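Local coordinates for pirin-like protein (Geobacillus kaustophilus, PDB 2P17), which is of unknown function but binds one iron ion per subunit and belongs to the pirin family of bicupin proteins, at residues G86-M91 with Q130-K135. Numbering follows the deposited sequence.
Sequences GDVQWM and QNLRSK
V88 and L132 form a hydrogen-bonded antiparallel pair, and so do W90 and Q130. Backbone bonds run both ways in each, among them V88 N to L132 O at 3.0 Å and Q130 N to W90 O at 2.9 Å. Q89 and N131 form the non-hydrogen-bonded pair between them.

The polar end of the contact centres on D87. Its CG lies anti to the carbonyl carbon (chi1 -67°), which turns the carboxylate to the start of the 3-10 turn. OD1 accepts a nearly straight bond from S134 N at 2.9 Å. OD2 makes a salt bridge to R133 NH1 at 3.0 Å. The arginine nitrogen sits above the carboxylate plane, and the two flat groups are almost perpendicular (87°). G84 N also bonds to OD2. An alanine here would probably leave S134 N and G84 N without this acceptor and the R133 guanidinium without its carboxylate mate. At this end two waters add bridges, one from G86 O to S134 OG, the other from D87 OD1 to K135 N.

On the face of V88, W90, Q130 and L132, L132 CD1 touches V88 CG1 at 3.9 Å and W90 CE3 at 4.1 Å. Q130 runs beside W90, its amide turned 54° from the indole; OE1 bonds to K162 N.

On the other face Q89 bonds to Y129 and E101, the latter a predicted iron ligand. The backbone bonds set the register and D87 ties down the residues just after strand 128-132, consistent with a steady place for Q89 beside E101.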
ATOM      1  N   GLY A  86      10.262  -1.556   7.052  1.00 11.06           N
ATOM      2  CA  GLY A  86      10.055  -2.388   5.870  1.00 10.75           C
ATOM      3  C   GLY A  86       9.014  -3.482   6.011  1.00 10.79           C
ATOM      4  O   GLY A  86       8.723  -4.172   5.039  1.00 11.32           O
ATOM      5  N   ASP A  87       8.461  -3.642   7.211  1.00 10.49           N
ATOM      6  CA  ASP A  87       7.474  -4.693   7.475  1.00 10.24           C
ATOM      7  C   ASP A  87       6.055  -4.207   7.219  1.00 10.10           C
ATOM      8  O   ASP A  87       5.779  -3.005   7.233  1.00 10.09           O
ATOM      9  CB  ASP A  87       7.578  -5.174   8.926  1.00 10.80           C
ATOM     10  CG  ASP A  87       8.882  -5.904   9.224  1.00 11.75           C
ATOM     11  OD1 ASP A  87       9.479  -6.503   8.297  1.00 12.20           O
ATOM     12  OD2 ASP A  87       9.295  -5.872  10.409  1.00 14.33           O
ATOM     13  N   VAL A  88       5.160  -5.168   6.999  1.00  9.37           N
ATOM     14  CA  VAL A  88       3.752  -4.883   6.704  1.00  9.22           C
ATOM     15  C   VAL A  88       2.857  -5.720   7.613  1.00  9.11           C
ATOM     16  O   VAL A  88       3.244  -6.800   8.057  1.00  9.78           O
ATOM     17  CB  VAL A  88       3.457  -5.154   5.192  1.00  8.96           C
ATOM     18  CG1 VAL A  88       1.958  -5.180   4.869  1.00 10.06           C
ATOM     19  CG2 VAL A  88       4.168  -4.109   4.312  1.00  8.60           C
ATOM     20  N   GLN A  89       1.690  -5.187   7.950  1.00  9.04           N
ATOM     21  CA  GLN A  89       0.644  -6.006   8.560  1.00  9.91           C
ATOM     22  C   GLN A  89      -0.668  -5.820   7.811  1.00  9.49           C
ATOM     23  O   GLN A  89      -0.950  -4.735   7.278  1.00  9.65           O
ATOM     24  CB  GLN A  89       0.475  -5.705  10.054  1.00  9.93           C
ATOM     25  CG  GLN A  89       0.025  -4.277  10.327  1.00 11.49           C
ATOM     26  CD  GLN A  89       0.150  -3.849  11.793  1.00 11.03           C
ATOM     27  OE1 GLN A  89       0.509  -4.636  12.669  1.00 12.42           O
ATOM     28  NE2 GLN A  89      -0.158  -2.581  12.055  1.00 12.74           N
ATOM     29  N   TRP A  90      -1.464  -6.878   7.793  1.00  9.35           N
ATOM     30  CA  TRP A  90      -2.721  -6.911   7.062  1.00  9.53           C
ATOM     31  C   TRP A  90      -3.798  -7.298   8.066  1.00  9.99           C
ATOM     32  O   TRP A  90      -3.817  -8.431   8.555  1.00  9.89           O
ATOM     33  CB  TRP A  90      -2.625  -7.959   5.954  1.00  9.78           C
ATOM     34  CG  TRP A  90      -3.552  -7.751   4.800  1.00  9.83           C
ATOM     35  CD1 TRP A  90      -4.913  -7.970   4.768  1.00  9.98           C
ATOM     36  CD2 TRP A  90      -3.184  -7.292   3.500  1.00  9.33           C
ATOM     37  NE1 TRP A  90      -5.403  -7.676   3.511  1.00  9.44           N
ATOM     38  CE2 TRP A  90      -4.363  -7.248   2.719  1.00  9.49           C
ATOM     39  CE3 TRP A  90      -1.963  -6.902   2.913  1.00  9.04           C
ATOM     40  CZ2 TRP A  90      -4.359  -6.824   1.383  1.00  9.09           C
ATOM     41  CZ3 TRP A  90      -1.956  -6.480   1.591  1.00 10.33           C
ATOM     42  CH2 TRP A  90      -3.150  -6.443   0.838  1.00 10.13           C
HETATM   43  N   MSE A  91      -4.681  -6.360   8.388  1.00 10.25           N
HETATM   44  CA  MSE A  91      -5.695  -6.636   9.390  1.00 11.78           C
HETATM   45  C   MSE A  91      -7.065  -6.613   8.745  1.00 10.73           C
HETATM   46  O   MSE A  91      -7.493  -5.590   8.220  1.00 10.81           O
HETATM   47  CB  MSE A  91      -5.625  -5.632  10.534  1.00 12.99           C
HETATM   48  CG  MSE A  91      -6.547  -6.018  11.676  1.00 15.90           C
HETATM   49 SE   MSE A  91      -6.733  -4.672  13.065  0.50 14.96          SE
HETATM   50  CE  MSE A  91      -5.102  -3.657  12.777  1.00 21.72           C
ATOM     51  N   GLN A 130      -2.572 -10.704   9.850  1.00  9.20           N
ATOM     52  CA  GLN A 130      -1.384 -11.275   9.217  1.00  9.12           C
ATOM     53  C   GLN A 130      -0.202 -10.342   9.414  1.00 10.03           C
ATOM     54  O   GLN A 130      -0.264  -9.165   9.054  1.00 10.14           O
ATOM     55  CB  GLN A 130      -1.615 -11.496   7.726  1.00  9.77           C
ATOM     56  CG  GLN A 130      -2.836 -12.298   7.392  1.00  8.60           C
ATOM     57  CD  GLN A 130      -3.040 -12.398   5.907  1.00  9.03           C
ATOM     58  OE1 GLN A 130      -2.300 -13.111   5.215  1.00  9.91           O
ATOM     59  NE2 GLN A 130      -4.041 -11.689   5.394  1.00  8.50           N
ATOM     60  N   ASN A 131       0.859 -10.874  10.004  1.00 10.65           N
ATOM     61  CA  ASN A 131       2.113 -10.144  10.163  1.00 11.07           C
ATOM     62  C   ASN A 131       3.043 -10.532   9.013  1.00 11.40           C
ATOM     63  O   ASN A 131       3.425 -11.698   8.869  1.00 11.81           O
ATOM     64  CB  ASN A 131       2.733 -10.472  11.527  1.00 12.37           C
ATOM     65  CG  ASN A 131       3.871  -9.552  11.889  1.00 14.05           C
ATOM     66  OD1 ASN A 131       4.998  -9.752  11.454  1.00 17.96           O
ATOM     67  ND2 ASN A 131       3.580  -8.530  12.691  1.00 15.95           N
ATOM     68  N   LEU A 132       3.394  -9.554   8.185  1.00 11.61           N
ATOM     69  CA  LEU A 132       4.113  -9.811   6.942  1.00 12.14           C
ATOM     70  C   LEU A 132       5.516  -9.228   7.000  1.00 11.94           C
ATOM     71  O   LEU A 132       5.751  -8.105   6.581  1.00 11.57           O
ATOM     72  CB  LEU A 132       3.334  -9.241   5.745  1.00 11.95           C
ATOM     73  CG  LEU A 132       1.880  -9.698   5.613  1.00 12.60           C
ATOM     74  CD1 LEU A 132       1.174  -8.951   4.480  1.00 13.74           C
ATOM     75  CD2 LEU A 132       1.774 -11.218   5.435  1.00 12.73           C
ATOM     76  N   ARG A 133       6.444  -9.998   7.546  1.00 12.85           N
ATOM     77  CA  ARG A 133       7.817  -9.545   7.660  1.00 13.35           C
ATOM     78  C   ARG A 133       8.450  -9.459   6.284  1.00 13.30           C
ATOM     79  O   ARG A 133       8.315 -10.360   5.458  1.00 13.58           O
ATOM     80  CB  ARG A 133       8.620 -10.491   8.550  1.00 13.66           C
ATOM     81  CG  ARG A 133       8.079 -10.599   9.950  1.00 16.25           C
ATOM     82  CD  ARG A 133       8.214  -9.296  10.715  1.00 20.85           C
ATOM     83  NE  ARG A 133       7.862  -9.493  12.118  1.00 23.28           N
ATOM     84  CZ  ARG A 133       8.129  -8.640  13.097  1.00 23.90           C
ATOM     85  NH1 ARG A 133       8.744  -7.491  12.850  1.00 25.16           N
ATOM     86  NH2 ARG A 133       7.763  -8.941  14.338  1.00 25.17           N
ATOM     87  N   SER A 134       9.148  -8.358   6.042  1.00 13.39           N
ATOM     88  CA  SER A 134       9.807  -8.130   4.765  1.00 13.58           C
ATOM     89  C   SER A 134      10.623  -9.357   4.343  1.00 13.33           C
ATOM     90  O   SER A 134      10.524  -9.819   3.206  1.00 13.37           O
ATOM     91  CB  SER A 134      10.706  -6.899   4.878  1.00 13.95           C
ATOM     92  OG  SER A 134      11.412  -6.665   3.673  1.00 15.28           O
ATOM     93  N   LYS A 135      11.393  -9.897   5.282  1.00 14.21           N
ATOM     94  CA  LYS A 135      12.301 -11.005   4.994  1.00 14.97           C
ATOM     95  C   LYS A 135      11.586 -12.291   4.559  1.00 14.74           C
ATOM     96  O   LYS A 135      12.193 -13.153   3.923  1.00 16.07           O
ATOM     97  CB  LYS A 135      13.203 -11.283   6.205  1.00 15.27           C
ATOM     98  CG  LYS A 135      12.445 -11.825   7.414  1.00 16.68           C
ATOM     99  NZ  LYS A 135      15.443 -13.943  10.018  0.30 11.70           N
TER
HETATM  100  O   HOH W   1      10.628  -4.214   3.035  1.00 12.79           O
HETATM  101  O   HOH W   2      11.544  -8.353   7.903  1.00 19.28           O
HETATM  102  O   HOH W   3      -5.661 -10.294   7.362  1.00 15.22           O